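Local coordinates for designed helical repeat protein (Synthetic construct, PDB 5CWM) that is a computationally designed helical repeat protein, made to adopt a planned fold of stacked helices, with no known biological function, at residues L151-E155 with R206-V210; K162-E166 with E216-V221. All blocks are in the same frame, centred on the assembly; numbering follows the deposited sequence.

In the fold
Following the chain from its N terminus, both contacts begin on helix 144-170 and are completed on helix 201-226. Residues 151-155 come first and residues 162-166 follow on the same helix. The chain then runs through helix 174-198 before 206-210 closes interaction 1 and 216-221 closes interaction 2. Each closure spans about 50 residues, nearly all helical. The two contacts cross along the chain, because their segments alternate. That order follows from two helices running side by side in the same direction. The contact centres lie about 16 Å apart. Together they tie helix 144-170 to helix 201-226, while helix 174-198 packs against both.

Interaction 1: residues L151-E155 with R206-V210; sequences LRVAE and RAERV
The guanidinium of Arg-206 lies with one face over the backbone of helix 144-170. Arg-152 N sits over its centre, 4.2 Å above the plane, and Leu-151 C lies toward the rim. Near that plane, at the edge, comes Glu-155 OE1. The carboxylate of Glu-155 stands almost upright to this guanidinium, with the planes 82° apart. Its plane is nearly parallel to that of the Arg-209 guanidinium (5°), but Glu-155 OE2 is tilted out of the latter. Glu-155 meets two arginines, one with each oxygen. Arg-206 NH1 pairs with Glu-155 OE1 in a salt bridge modelled very short, a length that carries little weight at this resolution. Arg-209 NH1 donates to Glu-155 OE2 at 3.2 Å, on the syn side and somewhat out of the carboxylate plane.

Glu-155 is fully extended, with CG anti to the backbone N (chi1 -172°), and this carries its carboxylate across to helix 201-226. Arg-206 is extended from CG to NE and crosses Glu-155 at about a right angle. Its shaft also packs on Leu-151, whose CB is 3.7 Å from Arg-206 CD. Val-210 CG2 lies 4.3 Å from Glu-155 CG. Leu-151, Arg-206 and Val-210 also touch helix 174-198.

The axes of the two short segments approach to 11.0 Å and run nearly parallel, so long side chains bridge these neighbours of helix 174-198 in the designed repeat fold. Glu-155 is buried within a salt-bridge network with Arg-206 and Arg-209. This network probably favours the charged carboxylate and helps fix the rotation of its plane.

Interaction 2: residues K162-E166 with E216-V221; sequences KRVLE and ELQERV
Glu-216 lies across from Lys-162, but its OE1 stays 4.1 Å from Lys-162 NZ, beyond a salt bridge. Leu-217 follows and meets two residues. Its CD1 touches Lys-162 CE at 3.6 Å, and the two side chains cross at about a right angle. Its CG meets Leu-165 CD1, also at 3.6 Å, as the two leucines slide past each other in opposite directions. Cut back to an alanine here, Leu-217 would lose CG and both methyls, which is likely to leave Leu-165 CD1 and Lys-162 CE without their apolar partner.

Arg-220 comes next. Its chain bends at chi3, and its guanidinium has Leu-165 CD2 over the centre of one face. Glu-166 CG lies 4.2 Å from Arg-220 NH2. The salt bridge of this arginine is to Glu-169, further along helix 144-170. Val-221 ends the segment, its CG2 3.6 Å from Leu-165 CD1. Leu-165, Leu-217 and Val-221 all pack on helix 174-198, which both helices of this repeat fold share.

The axes of the two segments run 7° from parallel. No hydrogen bond joins them. Contact rests on Leu-165, Leu-217 and Val-221 with the Lys-162 and Arg-220 chains, while opposite charges stay beyond salt-bridge range.

Interaction 1: residues L151-E155 with R206-V210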
loop_
_atom_site.group_PDB
_atom_site.type_symbol
_atom_site.label_atom_id
_atom_site.label_comp_id
_atom_site.label_asym_id
_atom_site.label_seq_id
_atom_site.Cartn_x
_atom_site.Cartn_y
_atom_site.Cartn_z
ATOM N N LEU A 151 7.535 -9.232 -2.959
ATOM C CA LEU A 151 8.571 -9.366 -1.936
ATOM C C LEU A 151 9.431 -8.107 -1.824
ATOM O O LEU A 151 9.751 -7.651 -0.717
ATOM C CB LEU A 151 9.457 -10.575 -2.236
ATOM C CG LEU A 151 8.749 -11.920 -2.415
ATOM C CD1 LEU A 151 9.745 -13.014 -2.767
ATOM C CD2 LEU A 151 7.969 -12.286 -1.163
ATOM N N ARG A 152 9.796 -7.553 -2.978
ATOM C CA ARG A 152 10.598 -6.335 -3.041
ATOM C C ARG A 152 9.922 -5.192 -2.286
ATOM O O ARG A 152 10.539 -4.542 -1.441
ATOM C CB ARG A 152 10.840 -5.939 -4.500
ATOM C CG ARG A 152 12.175 -5.261 -4.773
ATOM C CD ARG A 152 12.133 -3.768 -4.494
ATOM N NE ARG A 152 12.761 -3.427 -3.221
ATOM C CZ ARG A 152 13.050 -2.186 -2.841
ATOM N NH1 ARG A 152 12.767 -1.165 -3.638
ATOM N NH2 ARG A 152 13.623 -1.966 -1.666
ATOM N N VAL A 153 8.648 -4.965 -2.591
ATOM C CA VAL A 153 7.864 -3.920 -1.939
ATOM C C VAL A 153 7.726 -4.183 -0.440
ATOM O O VAL A 153 7.810 -3.259 0.370
ATOM C CB VAL A 153 6.464 -3.794 -2.582
ATOM C CG1 VAL A 153 5.536 -2.958 -1.715
ATOM C CG2 VAL A 153 6.579 -3.194 -3.975
ATOM N N ALA A 154 7.520 -5.446 -0.080
ATOM C CA ALA A 154 7.451 -5.858 1.321
ATOM C C ALA A 154 8.703 -5.438 2.091
ATOM O O ALA A 154 8.634 -4.636 3.034
ATOM C CB ALA A 154 7.250 -7.363 1.422
ATOM N N GLU A 155 9.846 -5.992 1.690
ATOM C CA GLU A 155 11.114 -5.670 2.338
ATOM C C GLU A 155 11.397 -4.166 2.302
ATOM O O GLU A 155 12.009 -3.619 3.224
ATOM C CB GLU A 155 12.263 -6.441 1.683
ATOM C CG GLU A 155 13.587 -6.322 2.423
ATOM C CD GLU A 155 14.690 -7.145 1.790
ATOM O OE1 GLU A 155 14.438 -7.776 0.742
ATOM O OE2 GLU A 155 15.810 -7.161 2.343
ATOM N N ARG A 206 15.030 -12.761 2.657
ATOM C CA ARG A 206 14.410 -11.482 2.982
ATOM C C ARG A 206 13.844 -11.498 4.399
ATOM O O ARG A 206 13.991 -10.530 5.148
ATOM C CB ARG A 206 13.307 -11.143 1.973
ATOM C CG ARG A 206 13.798 -10.973 0.543
ATOM C CD ARG A 206 12.683 -10.501 -0.378
ATOM N NE ARG A 206 13.126 -10.382 -1.764
ATOM C CZ ARG A 206 13.658 -9.282 -2.289
ATOM N NH1 ARG A 206 13.819 -8.198 -1.543
ATOM N NH2 ARG A 206 14.031 -9.267 -3.562
ATOM N N ALA A 207 13.209 -12.610 4.763
ATOM C CA ALA A 207 12.668 -12.777 6.108
ATOM C C ALA A 207 13.776 -12.720 7.153
ATOM O O ALA A 207 13.594 -12.147 8.227
ATOM C CB ALA A 207 11.904 -14.086 6.218
ATOM N N GLU A 208 14.922 -13.316 6.834
ATOM C CA GLU A 208 16.073 -13.280 7.732
ATOM C C GLU A 208 16.562 -11.848 7.930
ATOM O O GLU A 208 16.796 -11.410 9.063
ATOM C CB GLU A 208 17.206 -14.159 7.195
ATOM C CG GLU A 208 16.875 -15.642 7.150
ATOM C CD GLU A 208 18.001 -16.479 6.575
ATOM O OE1 GLU A 208 19.086 -15.920 6.310
ATOM O OE2 GLU A 208 17.800 -17.698 6.389
ATOM N N ARG A 209 16.709 -11.123 6.821
ATOM C CA ARG A 209 17.134 -9.726 6.872
ATOM C C ARG A 209 16.189 -8.892 7.735
ATOM O O ARG A 209 16.626 -8.161 8.629
ATOM C CB ARG A 209 17.210 -9.125 5.466
ATOM C CG ARG A 209 18.112 -9.870 4.495
ATOM C CD ARG A 209 18.366 -9.035 3.246
ATOM N NE ARG A 209 18.895 -9.830 2.141
ATOM C CZ ARG A 209 18.170 -10.239 1.104
ATOM N NH1 ARG A 209 16.886 -9.923 1.028
ATOM N NH2 ARG A 209 18.730 -10.958 0.142
ATOM N N VAL A 210 14.893 -9.013 7.461
ATOM C CA VAL A 210 13.879 -8.266 8.199
ATOM C C VAL A 210 13.904 -8.618 9.687
ATOM O O VAL A 210 13.780 -7.738 10.540
ATOM C CB VAL A 210 12.469 -8.521 7.627
ATOM C CG1 VAL A 210 11.408 -7.872 8.500
ATOM C CG2 VAL A 210 12.374 -7.993 6.204
#

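Interaction 2: residues K162-E166 with E216-V221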
loop_
_atom_site.group_PDB
_atom_site.type_symbol
_atom_site.label_atom_id
_atom_site.label_comp_id
_atom_site.label_asym_id
_atom_site.label_seq_id
_atom_site.Cartn_x
_atom_site.Cartn_y
_atom_site.Cartn_z
ATOM N N LYS A 162 12.194 1.617 9.416
ATOM C CA LYS A 162 13.364 2.108 10.136
ATOM C C LYS A 162 13.418 3.631 10.097
ATOM O O LYS A 162 13.704 4.270 11.105
ATOM C CB LYS A 162 14.652 1.520 9.554
ATOM C CG LYS A 162 15.913 2.251 9.999
ATOM C CD LYS A 162 17.180 1.533 9.559
ATOM C CE LYS A 162 17.359 0.223 10.306
ATOM N NZ LYS A 162 18.682 -0.402 10.043
ATOM N N ARG A 163 13.141 4.203 8.928
ATOM C CA ARG A 163 13.112 5.655 8.775
ATOM C C ARG A 163 12.008 6.265 9.632
ATOM O O ARG A 163 12.199 7.314 10.257
ATOM C CB ARG A 163 12.918 6.038 7.306
ATOM C CG ARG A 163 14.113 5.728 6.421
ATOM C CD ARG A 163 13.808 6.001 4.956
ATOM N NE ARG A 163 13.355 7.372 4.731
ATOM C CZ ARG A 163 13.045 7.868 3.537
ATOM N NH1 ARG A 163 13.140 7.107 2.456
ATOM N NH2 ARG A 163 12.640 9.126 3.424
ATOM N N VAL A 164 10.856 5.602 9.661
ATOM C CA VAL A 164 9.755 6.038 10.515
ATOM C C VAL A 164 10.172 6.018 11.983
ATOM O O VAL A 164 9.863 6.940 12.742
ATOM C CB VAL A 164 8.505 5.158 10.317
ATOM C CG1 VAL A 164 7.492 5.393 11.428
ATOM C CG2 VAL A 164 7.887 5.440 8.964
ATOM N N LEU A 165 10.889 4.968 12.372
ATOM C CA LEU A 165 11.410 4.850 13.729
ATOM C C LEU A 165 12.387 5.982 14.035
ATOM O O LEU A 165 12.429 6.495 15.154
ATOM C CB LEU A 165 12.088 3.491 13.923
ATOM C CG LEU A 165 12.579 3.120 15.324
ATOM C CD1 LEU A 165 12.369 1.639 15.561
ATOM C CD2 LEU A 165 14.047 3.480 15.514
ATOM N N GLU A 166 13.171 6.362 13.031
ATOM C CA GLU A 166 14.138 7.442 13.169
ATOM C C GLU A 166 13.430 8.775 13.381
ATOM O O GLU A 166 13.849 9.583 14.208
ATOM C CB GLU A 166 15.049 7.509 11.942
ATOM C CG GLU A 166 16.001 6.329 11.811
ATOM C CD GLU A 166 16.691 6.279 10.463
ATOM O OE1 GLU A 166 16.389 7.136 9.605
ATOM O OE2 GLU A 166 17.534 5.379 10.257
ATOM N N GLU A 216 17.501 -5.504 15.778
ATOM C CA GLU A 216 18.236 -4.279 16.088
ATOM C C GLU A 216 17.312 -3.168 16.595
ATOM O O GLU A 216 17.594 -2.504 17.602
ATOM C CB GLU A 216 19.001 -3.794 14.855
ATOM C CG GLU A 216 19.979 -4.810 14.289
ATOM C CD GLU A 216 20.594 -4.356 12.979
ATOM O OE1 GLU A 216 20.232 -3.260 12.500
ATOM O OE2 GLU A 216 21.436 -5.096 12.427
ATOM N N LEU A 217 16.202 -2.980 15.888
ATOM C CA LEU A 217 15.257 -1.907 16.173
ATOM C C LEU A 217 14.604 -2.066 17.540
ATOM O O LEU A 217 14.229 -1.079 18.172
ATOM C CB LEU A 217 14.180 -1.846 15.085
ATOM C CG LEU A 217 14.418 -0.883 13.917
ATOM C CD1 LEU A 217 15.790 -1.084 13.293
ATOM C CD2 LEU A 217 13.325 -1.032 12.868
ATOM N N GLN A 218 14.464 -3.309 17.991
ATOM C CA GLN A 218 13.952 -3.572 19.330
ATOM C C GLN A 218 14.906 -2.998 20.372
ATOM O O GLN A 218 14.484 -2.361 21.340
ATOM C CB GLN A 218 13.758 -5.074 19.552
ATOM C CG GLN A 218 13.300 -5.442 20.956
ATOM C CD GLN A 218 11.923 -4.900 21.285
ATOM O OE1 GLN A 218 11.092 -4.697 20.399
ATOM N NE2 GLN A 218 11.674 -4.659 22.567
ATOM N N GLU A 219 16.198 -3.222 20.153
ATOM C CA GLU A 219 17.232 -2.703 21.037
ATOM C C GLU A 219 17.301 -1.180 20.965
ATOM O O GLU A 219 17.581 -0.518 21.965
ATOM C CB GLU A 219 18.589 -3.311 20.686
ATOM C CG GLU A 219 18.609 -4.830 20.715
ATOM C CD GLU A 219 19.951 -5.403 20.305
ATOM O OE1 GLU A 219 20.059 -6.642 20.191
ATOM O OE2 GLU A 219 20.898 -4.615 20.098
ATOM N N ARG A 220 17.048 -0.630 19.780
ATOM C CA ARG A 220 17.043 0.824 19.612
ATOM C C ARG A 220 15.890 1.478 20.371
ATOM O O ARG A 220 16.083 2.474 21.071
ATOM C CB ARG A 220 16.970 1.197 18.130
ATOM C CG ARG A 220 18.172 0.745 17.321
ATOM C CD ARG A 220 18.135 1.311 15.911
ATOM N NE ARG A 220 18.247 2.768 15.902
ATOM C CZ ARG A 220 18.276 3.508 14.799
ATOM N NH1 ARG A 220 18.203 2.929 13.607
ATOM N NH2 ARG A 220 18.379 4.827 14.884
ATOM N N VAL A 221 14.693 0.917 20.223
ATOM C CA VAL A 221 13.521 1.410 20.940
ATOM C C VAL A 221 13.725 1.247 22.441
ATOM O O VAL A 221 13.342 2.115 23.227
ATOM C CB VAL A 221 12.236 0.676 20.503
ATOM C CG1 VAL A 221 11.070 1.039 21.411
ATOM C CG2 VAL A 221 11.907 1.010 19.064
#